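Local coordinates for protein glutathione s-transferase (Oryza sativa, PDB 1OYJ) that conjugates reduced glutathione to a wide range of exogenous and endogenous hydrophobic electrophiles, as a tau-class plant glutathione transferase, at residues K55-L60 and L70-Y75. Sequence-based numbering, arbitrary orientation.
With GSH (glutathione), chain N.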
ATOM      1  N   LYS A  55       0.382  10.085 -12.127  1.00 22.82           N
ATOM      2  CA  LYS A  55      -0.965   9.600 -12.049  1.00 23.33           C
ATOM      3  C   LYS A  55      -1.956  10.476 -11.255  1.00 22.28           C
ATOM      4  O   LYS A  55      -1.569  11.272 -10.427  1.00 21.01           O
ATOM      5  CB  LYS A  55      -0.959   8.230 -11.366  1.00 24.69           C
ATOM      6  CG  LYS A  55      -0.483   7.129 -12.297  1.00 26.77           C
ATOM      7  CD  LYS A  55      -0.252   5.837 -11.595  1.00 29.14           C
ATOM      8  CE  LYS A  55       0.156   4.719 -12.556  1.00 33.23           C
ATOM      9  NZ  LYS A  55       0.019   3.431 -11.801  1.00 34.73           N
ATOM     10  N   ILE A  56      -3.267  10.323 -11.525  1.00 20.23           N
ATOM     11  CA  ILE A  56      -4.199  11.005 -10.662  1.00 20.48           C
ATOM     12  C   ILE A  56      -4.714   9.918  -9.767  1.00 21.49           C
ATOM     13  O   ILE A  56      -4.560   8.780 -10.107  1.00 23.09           O
ATOM     14  CB  ILE A  56      -5.316  11.769 -11.472  1.00 21.04           C
ATOM     15  CG1 ILE A  56      -6.039  10.803 -12.382  1.00 21.46           C
ATOM     16  CG2 ILE A  56      -4.674  12.871 -12.278  1.00 25.23           C
ATOM     17  CD1 ILE A  56      -7.022   9.806 -11.562  1.00 21.58           C
ATOM     18  N   PRO A  57      -5.313  10.218  -8.615  1.00 21.46           N
ATOM     19  CA  PRO A  57      -5.519  11.532  -8.072  1.00 21.58           C
ATOM     20  C   PRO A  57      -4.351  12.128  -7.339  1.00 22.73           C
ATOM     21  O   PRO A  57      -3.433  11.470  -6.850  1.00 19.99           O
ATOM     22  CB  PRO A  57      -6.628  11.284  -7.042  1.00 21.65           C
ATOM     23  CG  PRO A  57      -6.374   9.890  -6.533  1.00 21.56           C
ATOM     24  CD  PRO A  57      -5.988   9.204  -7.804  1.00 23.55           C
ATOM     25  N   VAL A  58      -4.365  13.458  -7.350  1.00 22.40           N
ATOM     26  CA  VAL A  58      -3.415  14.216  -6.629  1.00 21.23           C
ATOM     27  C   VAL A  58      -4.159  15.229  -5.889  1.00 22.42           C
ATOM     28  O   VAL A  58      -4.946  16.036  -6.485  1.00 22.37           O
ATOM     29  CB  VAL A  58      -2.360  14.998  -7.588  1.00 20.92           C
ATOM     30  CG1 VAL A  58      -1.384  15.821  -6.706  1.00 19.27           C
ATOM     31  CG2 VAL A  58      -1.595  14.030  -8.376  1.00 21.14           C
ATOM     32  N   LEU A  59      -3.875  15.295  -4.610  1.00 21.13           N
ATOM     33  CA  LEU A  59      -4.492  16.285  -3.776  1.00 21.28           C
ATOM     34  C   LEU A  59      -3.495  17.342  -3.452  1.00 23.01           C
ATOM     35  O   LEU A  59      -2.410  16.999  -3.034  1.00 22.53           O
ATOM     36  CB  LEU A  59      -4.845  15.709  -2.417  1.00 21.44           C
ATOM     37  CG  LEU A  59      -5.520  16.785  -1.540  1.00 23.85           C
ATOM     38  CD1 LEU A  59      -6.919  16.969  -2.136  1.00 26.71           C
ATOM     39  CD2 LEU A  59      -5.701  16.337  -0.124  1.00 27.18           C
ATOM     40  N   LEU A  60      -3.827  18.607  -3.708  1.00 24.00           N
ATOM     41  CA  LEU A  60      -2.949  19.706  -3.347  1.00 25.65           C
ATOM     42  C   LEU A  60      -3.594  20.469  -2.196  1.00 23.88           C
ATOM     43  O   LEU A  60      -4.742  20.976  -2.294  1.00 24.20           O
ATOM     44  CB  LEU A  60      -2.680  20.612  -4.569  1.00 25.53           C
ATOM     45  CG  LEU A  60      -1.843  19.850  -5.613  1.00 30.98           C
ATOM     46  CD1 LEU A  60      -2.345  20.132  -6.974  1.00 36.46           C
ATOM     47  CD2 LEU A  60      -0.398  20.188  -5.559  1.00 33.37           C
ATOM     48  N   LEU A  70      -4.807   5.943  -1.221  1.00 20.58           N
ATOM     49  CA  LEU A  70      -4.955   5.498   0.188  1.00 20.14           C
ATOM     50  C   LEU A  70      -4.132   6.365   1.154  1.00 20.51           C
ATOM     51  O   LEU A  70      -4.471   6.528   2.333  1.00 19.44           O
ATOM     52  CB  LEU A  70      -4.560   4.021   0.352  1.00 19.81           C
ATOM     53  CG  LEU A  70      -5.474   2.969  -0.255  1.00 22.40           C
ATOM     54  CD1 LEU A  70      -5.058   1.512   0.097  1.00 23.67           C
ATOM     55  CD2 LEU A  70      -6.873   3.158   0.188  1.00 20.93           C
ATOM     56  N   VAL A  71      -3.071   6.933   0.612  1.00 20.77           N
ATOM     57  CA  VAL A  71      -2.239   7.867   1.322  1.00 18.55           C
ATOM     58  C   VAL A  71      -3.051   9.184   1.548  1.00 18.34           C
ATOM     59  O   VAL A  71      -3.057   9.720   2.659  1.00 16.56           O
ATOM     60  CB  VAL A  71      -0.841   8.115   0.570  1.00 18.43           C
ATOM     61  CG1 VAL A  71      -0.035   9.255   1.296  1.00 16.38           C
ATOM     62  CG2 VAL A  71      -0.021   6.861   0.519  1.00 20.52           C
ATOM     63  N   ILE A  72      -3.750   9.675   0.504  1.00 17.93           N
ATOM     64  CA  ILE A  72      -4.570  10.867   0.590  1.00 18.53           C
ATOM     65  C   ILE A  72      -5.688  10.627   1.639  1.00 18.49           C
ATOM     66  O   ILE A  72      -5.912  11.454   2.489  1.00 20.95           O
ATOM     67  CB  ILE A  72      -5.205  11.236  -0.829  1.00 17.67           C
ATOM     68  CG1 ILE A  72      -4.136  11.688  -1.859  1.00 20.90           C
ATOM     69  CG2 ILE A  72      -6.253  12.219  -0.632  1.00 20.39           C
ATOM     70  CD1 ILE A  72      -4.529  11.473  -3.289  1.00 22.80           C
ATOM     71  N   LEU A  73      -6.329   9.459   1.597  1.00 21.01           N
ATOM     72  CA  LEU A  73      -7.355   9.143   2.607  1.00 20.80           C
ATOM     73  C   LEU A  73      -6.801   9.242   4.057  1.00 22.08           C
ATOM     74  O   LEU A  73      -7.403   9.901   4.919  1.00 24.24           O
ATOM     75  CB  LEU A  73      -7.932   7.801   2.405  1.00 21.22           C
ATOM     76  CG  LEU A  73      -8.714   7.502   1.161  1.00 23.34           C
ATOM     77  CD1 LEU A  73      -9.523   6.214   1.369  1.00 25.89           C
ATOM     78  CD2 LEU A  73      -9.584   8.625   0.802  1.00 22.48           C
ATOM     79  N   GLN A  74      -5.654   8.683   4.318  1.00 20.50           N
ATOM     80  CA  GLN A  74      -5.100   8.774   5.654  1.00 21.13           C
ATOM     81  C   GLN A  74      -4.698  10.178   6.012  1.00 21.58           C
ATOM     82  O   GLN A  74      -4.887  10.660   7.178  1.00 18.56           O
ATOM     83  CB  GLN A  74      -3.946   7.813   5.764  1.00 21.96           C
ATOM     84  CG  GLN A  74      -4.458   6.386   5.823  1.00 23.14           C
ATOM     85  CD  GLN A  74      -3.321   5.415   5.998  1.00 27.96           C
ATOM     86  OE1 GLN A  74      -2.994   5.060   7.097  1.00 25.50           O
ATOM     87  NE2 GLN A  74      -2.727   5.003   4.902  1.00 26.26           N
ATOM     88  N   TYR A  75      -4.284  10.892   4.975  1.00 21.72           N
ATOM     89  CA  TYR A  75      -3.935  12.292   5.145  1.00 23.19           C
ATOM     90  C   TYR A  75      -5.143  13.128   5.567  1.00 23.66           C
ATOM     91  O   TYR A  75      -5.048  14.007   6.453  1.00 23.84           O
ATOM     92  CB  TYR A  75      -3.197  12.848   3.906  1.00 22.61           C
ATOM     93  CG  TYR A  75      -2.808  14.326   3.989  1.00 23.04           C
ATOM     94  CD1 TYR A  75      -1.740  14.739   4.770  1.00 25.76           C
ATOM     95  CD2 TYR A  75      -3.576  15.310   3.359  1.00 23.11           C
ATOM     96  CE1 TYR A  75      -1.403  16.106   4.865  1.00 26.89           C
ATOM     97  CE2 TYR A  75      -3.260  16.654   3.462  1.00 21.56           C
ATOM     98  CZ  TYR A  75      -2.178  17.049   4.205  1.00 25.75           C
ATOM     99  OH  TYR A  75      -1.876  18.384   4.272  1.00 25.03           O
TER
HETATM  100  N1  GSH N 799      -2.078   3.671  -6.918  1.00 31.36           N
HETATM  101  CA1 GSH N 799      -2.989   4.617  -7.474  1.00 32.32           C
HETATM  102  C1  GSH N 799      -3.846   5.412  -6.564  1.00 32.54           C
HETATM  103  O11 GSH N 799      -4.182   6.576  -6.619  1.00 33.23           O
HETATM  104  O12 GSH N 799      -4.285   4.741  -5.655  1.00 29.24           O
HETATM  105  CB1 GSH N 799      -3.387   4.549  -8.933  1.00 34.07           C
HETATM  106  CG1 GSH N 799      -4.154   5.748  -9.505  1.00 32.76           C
HETATM  107  CD1 GSH N 799      -4.361   5.530 -10.999  1.00 33.05           C
HETATM  108  OE1 GSH N 799      -4.298   4.390 -11.426  1.00 35.50           O
HETATM  109  N2  GSH N 799      -4.652   6.568 -11.785  1.00 31.82           N
HETATM  110  CA2 GSH N 799      -4.851   6.409 -13.204  1.00 32.35           C
HETATM  111  C2  GSH N 799      -3.760   7.273 -13.859  1.00 35.16           C
HETATM  112  O2  GSH N 799      -3.700   8.427 -13.491  1.00 29.22           O
HETATM  113  CB2 GSH N 799      -6.255   6.916 -13.532  1.00 35.08           C
HETATM  114  SG2 GSH N 799      -7.538   5.758 -12.913  1.00 43.40           S
HETATM  115  N3  GSH N 799      -2.783   6.768 -14.613  1.00 47.99           N
HETATM  116  CA3 GSH N 799      -2.528   7.647 -15.783  1.00 49.71           C
HETATM  117  C3  GSH N 799      -2.304   7.112 -17.197  1.00 54.95           C
HETATM  118  O31 GSH N 799      -1.386   7.582 -17.945  1.00 51.84           O
HETATM  119  O32 GSH N 799      -3.053   6.256 -17.642  1.00 56.10           O
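Ile72 reaches from helix 69-79 onto Pro57 and Leu59, joining helix to sheet in the thioredoxin-like N-terminal domain of this glutathione transferase. CG1 of Ile72 is anti to the carbonyl carbon (chi1 -68°) and the near-extended chi2 of 155° carries CD1 on to the proline, 3.7 Å from Pro57 O and 4.1 Å from Pro57 CG. Leu59 CB rests 4.1 Å from Ile72 CG1, and Ile72 CG2 packs against Leu59 CB and CD2. That same leucine methyl also meets the Tyr75 ring obliquely, one helical turn further on, while Tyr75 OH is hydrogen-bonded to His61.

The peptide joining Ile56 to Pro57 is cis, as is characteristic of the thioredoxin fold, and its carbonyl oxygen, Ile56 O, faces glutathione. Ile56 N donates to GSH O2 at 2.8 Å (162°), and GSH N2 donates back to Ile56 O, a strand-like pair that fixes the cysteinyl part of the tripeptide. Pro57 CD sits 3.4 Å from GSH O11, a gamma-glutamyl carboxylate oxygen. Lys55 CG packs 3.3 Å from GSH N3, the glycyl amide nitrogen, and the extended chain continues past it toward the gamma-glutamyl side; an alanine here, which stops at CB, would probably leave the glycyl amide without the methylene packing of CG and CD and the glycyl arm freer to turn. Glu68, Ser69 and Lys42 bind the ligand too. Further out, Cys21 and Phe17 of helix 16-28 touch Ile72 and Pro57, and Asn50 ND2 is hydrogen-bonded to Lys55 O.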